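Local structure of 6-aminohexanoate-cyclic-dimer hydrolase (Arthrobacter sp., 3A2Q) at residues A[13-16]-A[17-20]; A[316-319]-A[320-324]; A[371-374]-A[375-379]. The protein hydrolyses the cyclic dimer of 6-aminohexanoic acid, a nylon-6 by-product, to the linear dimer. The protein carries 1 engineered substitution. All coordinates share one frame; numbering follows the deposited sequence.

Contact 1: A[13-16]-A[17-20]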
ATOM      1  N   GLN A  13      11.894 -13.946  12.484  1.00 38.96           N
ATOM      2  CA  GLN A  13      12.453 -14.870  11.502  1.00 39.06           C
ATOM      3  C   GLN A  13      13.935 -14.619  11.284  1.00 41.60           C
ATOM      4  O   GLN A  13      14.698 -15.550  11.031  1.00 42.63           O
ATOM      5  CB  GLN A  13      11.724 -14.745  10.169  1.00 37.49           C
ATOM      6  CG  GLN A  13      10.353 -15.375  10.162  1.00 34.45           C
ATOM      7  CD  GLN A  13       9.731 -15.363   8.790  1.00 34.48           C
ATOM      8  OE1 GLN A  13      10.406 -15.613   7.795  1.00 35.92           O
ATOM      9  NE2 GLN A  13       8.434 -15.082   8.728  1.00 37.17           N
ATOM     10  N   ALA A  14      14.334 -13.354  11.371  1.00 40.93           N
ATOM     11  CA  ALA A  14      15.729 -12.986  11.192  1.00 42.36           C
ATOM     12  C   ALA A  14      16.537 -13.513  12.371  1.00 43.15           C
ATOM     13  O   ALA A  14      17.660 -13.985  12.204  1.00 44.51           O
ATOM     14  CB  ALA A  14      15.864 -11.473  11.096  1.00 41.71           C
ATOM     15  N   GLU A  15      15.952 -13.432  13.563  1.00 44.29           N
ATOM     16  CA  GLU A  15      16.613 -13.902  14.774  1.00 47.47           C
ATOM     17  C   GLU A  15      16.764 -15.419  14.792  1.00 48.79           C
ATOM     18  O   GLU A  15      17.757 -15.938  15.296  1.00 48.32           O
ATOM     19  CB  GLU A  15      15.843 -13.440  16.012  1.00 48.77           C
ATOM     20  CG  GLU A  15      16.091 -11.984  16.369  1.00 62.87           C
ATOM     21  CD  GLU A  15      15.214 -11.497  17.509  1.00 72.34           C
ATOM     22  OE1 GLU A  15      15.173 -12.165  18.564  1.00 79.94           O
ATOM     23  OE2 GLU A  15      14.570 -10.437  17.351  1.00 77.10           O
ATOM     24  N   LEU A  16      15.783 -16.131  14.248  1.00 49.26           N
ATOM     25  CA  LEU A  16      15.857 -17.585  14.212  1.00 51.23           C
ATOM     26  C   LEU A  16      17.055 -18.003  13.370  1.00 51.26           C
ATOM     27  O   LEU A  16      17.689 -19.020  13.640  1.00 52.34           O
ATOM     28  CB  LEU A  16      14.569 -18.183  13.634  1.00 51.89           C
ATOM     29  CG  LEU A  16      13.340 -18.145  14.550  1.00 53.59           C
ATOM     30  CD1 LEU A  16      12.145 -18.750  13.831  1.00 56.38           C
ATOM     31  CD2 LEU A  16      13.631 -18.913  15.831  1.00 57.17           C
ATOM     32  N   VAL A  17      17.367 -17.204  12.355  1.00 50.94           N
ATOM     33  CA  VAL A  17      18.499 -17.491  11.485  1.00 51.91           C
ATOM     34  C   VAL A  17      19.807 -17.073  12.150  1.00 53.34           C
ATOM     35  O   VAL A  17      20.804 -17.788  12.074  1.00 53.45           O
ATOM     36  CB  VAL A  17      18.371 -16.754  10.136  1.00 50.12           C
ATOM     37  CG1 VAL A  17      19.640 -16.946   9.315  1.00 52.67           C
ATOM     38  CG2 VAL A  17      17.164 -17.278   9.372  1.00 47.02           C
ATOM     39  N   ARG A  18      19.791 -15.914  12.802  1.00 54.32           N
ATOM     40  CA  ARG A  18      20.972 -15.390  13.482  1.00 56.61           C
ATOM     41  C   ARG A  18      21.300 -16.280  14.675  1.00 57.34           C
ATOM     42  O   ARG A  18      22.466 -16.584  14.942  1.00 56.95           O
ATOM     43  CB  ARG A  18      20.705 -13.970  13.979  1.00 57.24           C
ATOM     44  CG  ARG A  18      21.955 -13.157  14.264  1.00 61.67           C
ATOM     45  CD  ARG A  18      21.654 -11.986  15.192  1.00 66.75           C
ATOM     46  NE  ARG A  18      20.320 -11.421  14.985  1.00 75.03           N
ATOM     47  CZ  ARG A  18      19.879 -10.915  13.836  1.00 76.62           C
ATOM     48  NH1 ARG A  18      20.664 -10.892  12.765  1.00 77.87           N
ATOM     49  NH2 ARG A  18      18.647 -10.430  13.758  1.00 74.69           N
ATOM     50  N   SER A  19      20.252 -16.687  15.385  1.00 58.42           N
ATOM     51  CA  SER A  19      20.371 -17.543  16.560  1.00 59.18           C
ATOM     52  C   SER A  19      20.941 -18.911  16.210  1.00 60.02           C
ATOM     53  O   SER A  19      21.629 -19.537  17.019  1.00 62.01           O
ATOM     54  CB  SER A  19      18.999 -17.719  17.215  1.00 58.61           C
ATOM     55  OG  SER A  19      19.044 -18.695  18.238  1.00 62.37           O
ATOM     56  N   GLY A  20      20.648 -19.373  15.000  1.00 60.67           N
ATOM     57  CA  GLY A  20      21.134 -20.670  14.571  1.00 60.92           C
ATOM     58  C   GLY A  20      20.039 -21.717  14.583  1.00 61.34           C
ATOM     59  O   GLY A  20      20.191 -22.782  13.992  1.00 61.83           O
TER

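Contact 2: A[316-319]-A[320-324]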
ATOM      1  N   CYS A 316      -4.463  12.028 -13.062  1.00 25.93           N
ATOM      2  CA  CYS A 316      -4.361  10.587 -13.258  1.00 26.14           C
ATOM      3  C   CYS A 316      -4.540  10.204 -14.732  1.00 27.88           C
ATOM      4  O   CYS A 316      -3.881   9.283 -15.217  1.00 26.55           O
ATOM      5  CB  CYS A 316      -5.390   9.857 -12.391  1.00 28.93           C
ATOM      6  SG  CYS A 316      -4.929   9.755 -10.637  1.00 33.20           S
ATOM      7  N   ASP A 317      -5.422  10.906 -15.443  1.00 27.93           N
ATOM      8  CA  ASP A 317      -5.628  10.610 -16.861  1.00 30.18           C
ATOM      9  C   ASP A 317      -4.313  10.786 -17.609  1.00 30.07           C
ATOM     10  O   ASP A 317      -3.928   9.944 -18.414  1.00 31.61           O
ATOM     11  CB  ASP A 317      -6.675  11.540 -17.483  1.00 29.26           C
ATOM     12  CG  ASP A 317      -8.084  11.235 -17.019  1.00 29.44           C
ATOM     13  OD1 ASP A 317      -8.338  10.088 -16.596  1.00 37.15           O
ATOM     14  OD2 ASP A 317      -8.942  12.141 -17.094  1.00 29.84           O
ATOM     15  N   VAL A 318      -3.636  11.894 -17.330  1.00 29.57           N
ATOM     16  CA  VAL A 318      -2.359  12.213 -17.961  1.00 32.88           C
ATOM     17  C   VAL A 318      -1.276  11.213 -17.580  1.00 32.01           C
ATOM     18  O   VAL A 318      -0.496  10.781 -18.430  1.00 32.45           O
ATOM     19  CB  VAL A 318      -1.906  13.646 -17.578  1.00 30.19           C
ATOM     20  CG1 VAL A 318      -0.465  13.909 -18.040  1.00 26.82           C
ATOM     21  CG2 VAL A 318      -2.851  14.659 -18.199  1.00 31.32           C
ATOM     22  N   ALA A 319      -1.238  10.832 -16.305  1.00 30.13           N
ATOM     23  CA  ALA A 319      -0.235   9.888 -15.819  1.00 29.10           C
ATOM     24  C   ALA A 319      -0.340   8.510 -16.469  1.00 29.66           C
ATOM     25  O   ALA A 319       0.667   7.938 -16.877  1.00 29.99           O
ATOM     26  CB  ALA A 319      -0.334   9.754 -14.299  1.00 30.44           C
ATOM     27  N   ILE A 320      -1.549   7.968 -16.556  1.00 27.19           N
ATOM     28  CA  ILE A 320      -1.723   6.658 -17.171  1.00 29.52           C
ATOM     29  C   ILE A 320      -1.413   6.747 -18.662  1.00 28.61           C
ATOM     30  O   ILE A 320      -0.753   5.875 -19.221  1.00 32.10           O
ATOM     31  CB  ILE A 320      -3.160   6.124 -16.977  1.00 30.87           C
ATOM     32  CG1 ILE A 320      -3.410   5.846 -15.491  1.00 29.36           C
ATOM     33  CG2 ILE A 320      -3.351   4.834 -17.781  1.00 33.31           C
ATOM     34  CD1 ILE A 320      -2.470   4.809 -14.906  1.00 33.51           C
ATOM     35  N   ALA A 321      -1.888   7.810 -19.295  1.00 30.52           N
ATOM     36  CA  ALA A 321      -1.656   8.017 -20.718  1.00 32.95           C
ATOM     37  C   ALA A 321      -0.164   8.015 -21.026  1.00 34.09           C
ATOM     38  O   ALA A 321       0.285   7.364 -21.969  1.00 33.63           O
ATOM     39  CB  ALA A 321      -2.273   9.336 -21.158  1.00 29.07           C
ATOM     40  N   ARG A 322       0.607   8.746 -20.229  1.00 33.97           N
ATOM     41  CA  ARG A 322       2.047   8.817 -20.444  1.00 32.11           C
ATOM     42  C   ARG A 322       2.746   7.535 -20.017  1.00 28.90           C
ATOM     43  O   ARG A 322       3.828   7.218 -20.509  1.00 29.79           O
ATOM     44  CB  ARG A 322       2.636  10.024 -19.698  1.00 26.89           C
ATOM     45  CG  ARG A 322       2.146  11.368 -20.221  1.00 31.62           C
ATOM     46  CD  ARG A 322       2.949  12.529 -19.638  1.00 28.82           C
ATOM     47  NE  ARG A 322       4.357  12.445 -20.017  1.00 28.68           N
ATOM     48  CZ  ARG A 322       5.356  12.281 -19.154  1.00 35.18           C
ATOM     49  NH1 ARG A 322       5.109  12.187 -17.855  1.00 30.64           N
ATOM     50  NH2 ARG A 322       6.604  12.202 -19.592  1.00 35.93           N
ATOM     51  N   GLU A 323       2.124   6.792 -19.109  1.00 30.42           N
ATOM     52  CA  GLU A 323       2.694   5.537 -18.635  1.00 30.74           C
ATOM     53  C   GLU A 323       2.555   4.483 -19.735  1.00 31.79           C
ATOM     54  O   GLU A 323       3.425   3.633 -19.912  1.00 29.86           O
ATOM     55  CB  GLU A 323       1.968   5.076 -17.377  1.00 35.91           C
ATOM     56  CG  GLU A 323       2.670   3.964 -16.631  1.00 42.92           C
ATOM     57  CD  GLU A 323       4.087   4.334 -16.223  1.00 41.80           C
ATOM     58  OE1 GLU A 323       4.405   5.542 -16.151  1.00 43.89           O
ATOM     59  OE2 GLU A 323       4.880   3.410 -15.964  1.00 44.04           O
ATOM     60  N   ILE A 324       1.447   4.546 -20.464  1.00 32.66           N
ATOM     61  CA  ILE A 324       1.207   3.619 -21.568  1.00 34.03           C
ATOM     62  C   ILE A 324       2.303   3.878 -22.601  1.00 36.00           C
ATOM     63  O   ILE A 324       2.842   2.955 -23.217  1.00 36.20           O
ATOM     64  CB  ILE A 324      -0.169   3.878 -22.213  1.00 35.21           C
ATOM     65  CG1 ILE A 324      -1.280   3.456 -21.248  1.00 30.59           C
ATOM     66  CG2 ILE A 324      -0.273   3.127 -23.542  1.00 34.96           C
ATOM     67  CD1 ILE A 324      -2.677   3.766 -21.745  1.00 37.62           C
TER

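Contact 3: A[371-374]-A[375-379]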
ATOM      1  N   GLY A 371      -2.951  21.834   2.203  1.00 26.10           N
ATOM      2  CA  GLY A 371      -2.841  22.846   3.236  1.00 26.23           C
ATOM      3  C   GLY A 371      -4.037  22.854   4.172  1.00 28.22           C
ATOM      4  O   GLY A 371      -3.873  22.927   5.390  1.00 27.14           O
ATOM      5  N   LYS A 372      -5.241  22.777   3.611  1.00 26.46           N
ATOM      6  CA  LYS A 372      -6.445  22.787   4.434  1.00 27.39           C
ATOM      7  C   LYS A 372      -6.428  21.613   5.401  1.00 29.71           C
ATOM      8  O   LYS A 372      -6.771  21.761   6.574  1.00 27.83           O
ATOM      9  CB  LYS A 372      -7.708  22.726   3.565  1.00 31.96           C
ATOM     10  CG  LYS A 372      -7.903  23.926   2.640  1.00 40.86           C
ATOM     11  CD  LYS A 372      -9.327  23.991   2.087  1.00 44.53           C
ATOM     12  CE  LYS A 372      -9.725  22.704   1.372  1.00 49.24           C
ATOM     13  NZ  LYS A 372     -11.173  22.688   1.007  1.00 53.99           N
ATOM     14  N   VAL A 373      -6.015  20.449   4.910  1.00 25.82           N
ATOM     15  CA  VAL A 373      -5.957  19.263   5.747  1.00 24.20           C
ATOM     16  C   VAL A 373      -4.929  19.404   6.870  1.00 24.05           C
ATOM     17  O   VAL A 373      -5.244  19.202   8.040  1.00 23.08           O
ATOM     18  CB  VAL A 373      -5.591  18.006   4.927  1.00 26.20           C
ATOM     19  CG1 VAL A 373      -5.356  16.846   5.869  1.00 21.08           C
ATOM     20  CG2 VAL A 373      -6.707  17.670   3.938  1.00 22.77           C
ATOM     21  N   GLU A 374      -3.700  19.754   6.506  1.00 21.84           N
ATOM     22  CA  GLU A 374      -2.623  19.885   7.491  1.00 24.13           C
ATOM     23  C   GLU A 374      -2.851  20.924   8.583  1.00 23.96           C
ATOM     24  O   GLU A 374      -2.307  20.801   9.676  1.00 27.20           O
ATOM     25  CB  GLU A 374      -1.298  20.187   6.793  1.00 25.99           C
ATOM     26  CG  GLU A 374      -0.785  19.069   5.911  1.00 24.28           C
ATOM     27  CD  GLU A 374       0.683  19.244   5.573  1.00 33.88           C
ATOM     28  OE1 GLU A 374       1.531  18.906   6.428  1.00 30.57           O
ATOM     29  OE2 GLU A 374       0.988  19.735   4.463  1.00 30.02           O
ATOM     30  N   ARG A 375      -3.648  21.946   8.292  1.00 25.73           N
ATOM     31  CA  ARG A 375      -3.923  22.986   9.275  1.00 24.01           C
ATOM     32  C   ARG A 375      -4.575  22.459  10.550  1.00 28.70           C
ATOM     33  O   ARG A 375      -4.515  23.114  11.588  1.00 27.93           O
ATOM     34  CB  ARG A 375      -4.796  24.081   8.662  1.00 28.93           C
ATOM     35  CG  ARG A 375      -3.999  25.180   7.972  1.00 36.91           C
ATOM     36  CD  ARG A 375      -4.890  26.356   7.601  1.00 44.19           C
ATOM     37  NE  ARG A 375      -5.323  26.320   6.209  1.00 51.15           N
ATOM     38  CZ  ARG A 375      -4.525  26.568   5.173  1.00 51.75           C
ATOM     39  NH1 ARG A 375      -3.248  26.871   5.370  1.00 57.68           N
ATOM     40  NH2 ARG A 375      -5.005  26.518   3.939  1.00 52.11           N
ATOM     41  N   TRP A 376      -5.195  21.283  10.475  1.00 28.15           N
ATOM     42  CA  TRP A 376      -5.841  20.674  11.641  1.00 28.27           C
ATOM     43  C   TRP A 376      -4.775  20.266  12.656  1.00 29.80           C
ATOM     44  O   TRP A 376      -4.961  20.419  13.867  1.00 31.28           O
ATOM     45  CB  TRP A 376      -6.647  19.438  11.219  1.00 26.90           C
ATOM     46  CG  TRP A 376      -7.508  18.842  12.304  1.00 25.91           C
ATOM     47  CD1 TRP A 376      -8.628  19.394  12.864  1.00 27.93           C
ATOM     48  CD2 TRP A 376      -7.339  17.562  12.926  1.00 27.68           C
ATOM     49  NE1 TRP A 376      -9.171  18.533  13.790  1.00 27.40           N
ATOM     50  CE2 TRP A 376      -8.399  17.403  13.849  1.00 23.88           C
ATOM     51  CE3 TRP A 376      -6.398  16.534  12.793  1.00 24.50           C
ATOM     52  CZ2 TRP A 376      -8.542  16.255  14.635  1.00 28.88           C
ATOM     53  CZ3 TRP A 376      -6.541  15.391  13.574  1.00 29.03           C
ATOM     54  CH2 TRP A 376      -7.606  15.262  14.484  1.00 28.15           C
ATOM     55  N   TRP A 377      -3.655  19.746  12.154  1.00 26.25           N
ATOM     56  CA  TRP A 377      -2.551  19.320  13.011  1.00 27.90           C
ATOM     57  C   TRP A 377      -1.828  20.564  13.522  1.00 30.60           C
ATOM     58  O   TRP A 377      -1.344  20.604  14.652  1.00 30.14           O
ATOM     59  CB  TRP A 377      -1.589  18.428  12.225  1.00 26.61           C
ATOM     60  CG  TRP A 377      -2.052  16.995  12.127  1.00 28.04           C
ATOM     61  CD1 TRP A 377      -1.647  15.952  12.908  1.00 26.66           C
ATOM     62  CD2 TRP A 377      -3.037  16.463  11.226  1.00 25.00           C
ATOM     63  NE1 TRP A 377      -2.318  14.802  12.553  1.00 28.47           N
ATOM     64  CE2 TRP A 377      -3.178  15.089  11.523  1.00 25.39           C
ATOM     65  CE3 TRP A 377      -3.816  17.018  10.197  1.00 26.51           C
ATOM     66  CZ2 TRP A 377      -4.066  14.257  10.830  1.00 26.15           C
ATOM     67  CZ3 TRP A 377      -4.702  16.193   9.506  1.00 21.37           C
ATOM     68  CH2 TRP A 377      -4.818  14.825   9.828  1.00 26.15           C
ATOM     69  N   GLU A 378      -1.762  21.575  12.663  1.00 31.18           N
ATOM     70  CA  GLU A 378      -1.134  22.850  12.985  1.00 34.42           C
ATOM     71  C   GLU A 378      -1.830  23.458  14.204  1.00 33.39           C
ATOM     72  O   GLU A 378      -1.188  24.048  15.075  1.00 32.42           O
ATOM     73  CB  GLU A 378      -1.289  23.805  11.796  1.00 39.09           C
ATOM     74  CG  GLU A 378      -0.679  25.178  11.992  1.00 47.76           C
ATOM     75  CD  GLU A 378       0.793  25.199  11.653  1.00 58.76           C
ATOM     76  OE1 GLU A 378       1.528  24.334  12.178  1.00 62.32           O
ATOM     77  OE2 GLU A 378       1.210  26.077  10.867  1.00 53.89           O
ATOM     78  N   ALA A 379      -3.151  23.303  14.249  1.00 33.18           N
ATOM     79  CA  ALA A 379      -3.965  23.844  15.332  1.00 33.66           C
ATOM     80  C   ALA A 379      -3.818  23.119  16.669  1.00 36.45           C
ATOM     81  O   ALA A 379      -4.474  23.484  17.646  1.00 38.52           O
ATOM     82  CB  ALA A 379      -5.427  23.867  14.913  1.00 32.68           C
TER

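Contact 1: A[13-16]-A[17-20]
Arg-18 folds back along the last full turn of helix 10-19 and meets Ala-14 and Glu-15. Its backbone N bonds to Ala-14 O at 2.9 Å. The same oxygen also lies over one face of the guanidinium, towards its rim, because the chain bends at chi3 (-34°) and turns the group back over the helix. Arg-18 NH2 thus comes within 4.0 Å of both Ala-14 CB and Glu-15 CG. The contact with Glu-15 is made through its methylene, for Glu-15 OE2 stays 5.4 Å from Arg-18 NH2, and any attraction between the charges is probably modest. NH2 has a weak hydrogen bond to Pro-63 O outside the turn.

Val-17 sets CG2 3.4 Å from Gln-13 O, and its N makes only weak bonds, to Gln-13 O and Ala-14 O. The helix ends at a glycine of positive phi, a common C-terminal stop: at phi 105° a CB on Gly-20 would collide with the carbonyl oxygen of the residue before, and Gly-20 N reaches Leu-16 O weakly. Leu-16 also pairs through its backbone with Ile-22. On the inner side Gln-13 and Val-17 pack against Leu-27 of helix 24-42, while Ala-14 rests on Val-67, just before strand 68-72.

Contact 2: A[316-319]-A[320-324]
Val-318 and Arg-322, one turn apart on helix 308-331, run alongside each other in one direction, with Val-318 CG1 4.0 Å from Arg-322 CD. The Val-318 carbonyl serves both parts of the arginine: its oxygen accepts Arg-322 N at 2.9 Å and has Arg-322 CG packed 3.2 Å away. With CG anti to its own carbonyl carbon (chi1 -65°), the aliphatic part of Arg-322 runs back along the preceding turn before the bend at chi3 leads the guanidinium outward, where NH1 bonds to Ser-203 OG.

The other carbonyls of 316-319 are satisfied in the same i to i+4 pattern. Ile-320 N points almost straight at Cys-316 O, at 3.0 Å and 171°; Ala-321 N reaches Asp-317 O at 3.1 Å, and Glu-323 N takes Ala-319 O at 2.9 Å with a more bent N-H. This regular alpha-helical turn forms one wall of the substrate pocket of an amidase-family enzyme: Cys-316 touches both bound molecules of 6-aminohexanoic acid and Ile-320, a turn on, one of them.

Asp-317 finds its partners off this helix: OD2 forms a salt bridge with Arg-350 NE, and OD1 accepts a weak hydrogen bond from Gln-411 NE2, itself of a pocket residue. Glu-323 OE2 forms a salt bridge with Arg-326 NH2, further along the same helix, whereas OE1 receives a weak bond from Asp-202 N.

Contact 3: A[371-374]-A[375-379]
Glu-374 O is gripped by two successive amides: Glu-378 N at 3.1 Å, lying in the carbonyl plane, and Trp-377 N at 3.0 Å by a weak, more bent bond. One residue earlier, Val-373 O accepts Trp-376 N at 3.2 Å, from a donor that stands above its carbonyl plane. These i to i+3 bonds mark a kink in the last turns of helix 356-378, where the N atoms of Trp-376 and Trp-377 no longer have the usual partner four residues back.

The indole of Trp-377 is set against this kink. Its CG is anti to the carbonyl carbon (chi1 -81°), which swings the six-membered ring back along the helix until Trp-377 CE3 lies 3.4 Å from Val-373 O, an oxygen in the plane of the ring at its edge. Beside it, Val-373 CG1 meets Trp-377 CZ3 at 3.8 Å, while Trp-376 CE3 comes over one indole face near the rim. Replacing Trp-377 by an alanine would probably leave Val-373 CG1 and the rim of Trp-376 without their aromatic neighbour.

On the exposed flank Arg-375 lays its guanidinium flat over Gly-371 O, which stands 3.7 Å above the group's centre and also accepts Arg-375 N.

Further out, Trp-376 stacks on the ring of Trp-381, and Trp-377 NE1 makes a weak bond to Asp-382 O. Both tryptophans touch Leu-384 of strand 383-387, and Val-373 and Trp-377 extend the packing to Ser-431 and Phe-428 of helix 427-431.

Overall arrangement
The three contacts follow one another along the chain, each within a single helix: contact 1 closes helix 10-19, contact 2 occupies the middle of helix 308-331, and contact 3 ends helix 356-378. Contacts 1 and 2 lie on opposite sides of the chain's centre, their centres about 44 Å apart; contact 3 is equally far from contact 1 but about 30 Å, centre to centre, from contact 2. Contact 3 packs on strand 383-387 of the mixed sheet; contact 1 reaches only the loop leading into strand 68-72. Both lie away from the ligand pocket, which contact 2 alone lines, with the Ile-320 side chain about 9 Å from that of Ser-150, a probable charge-relay residue.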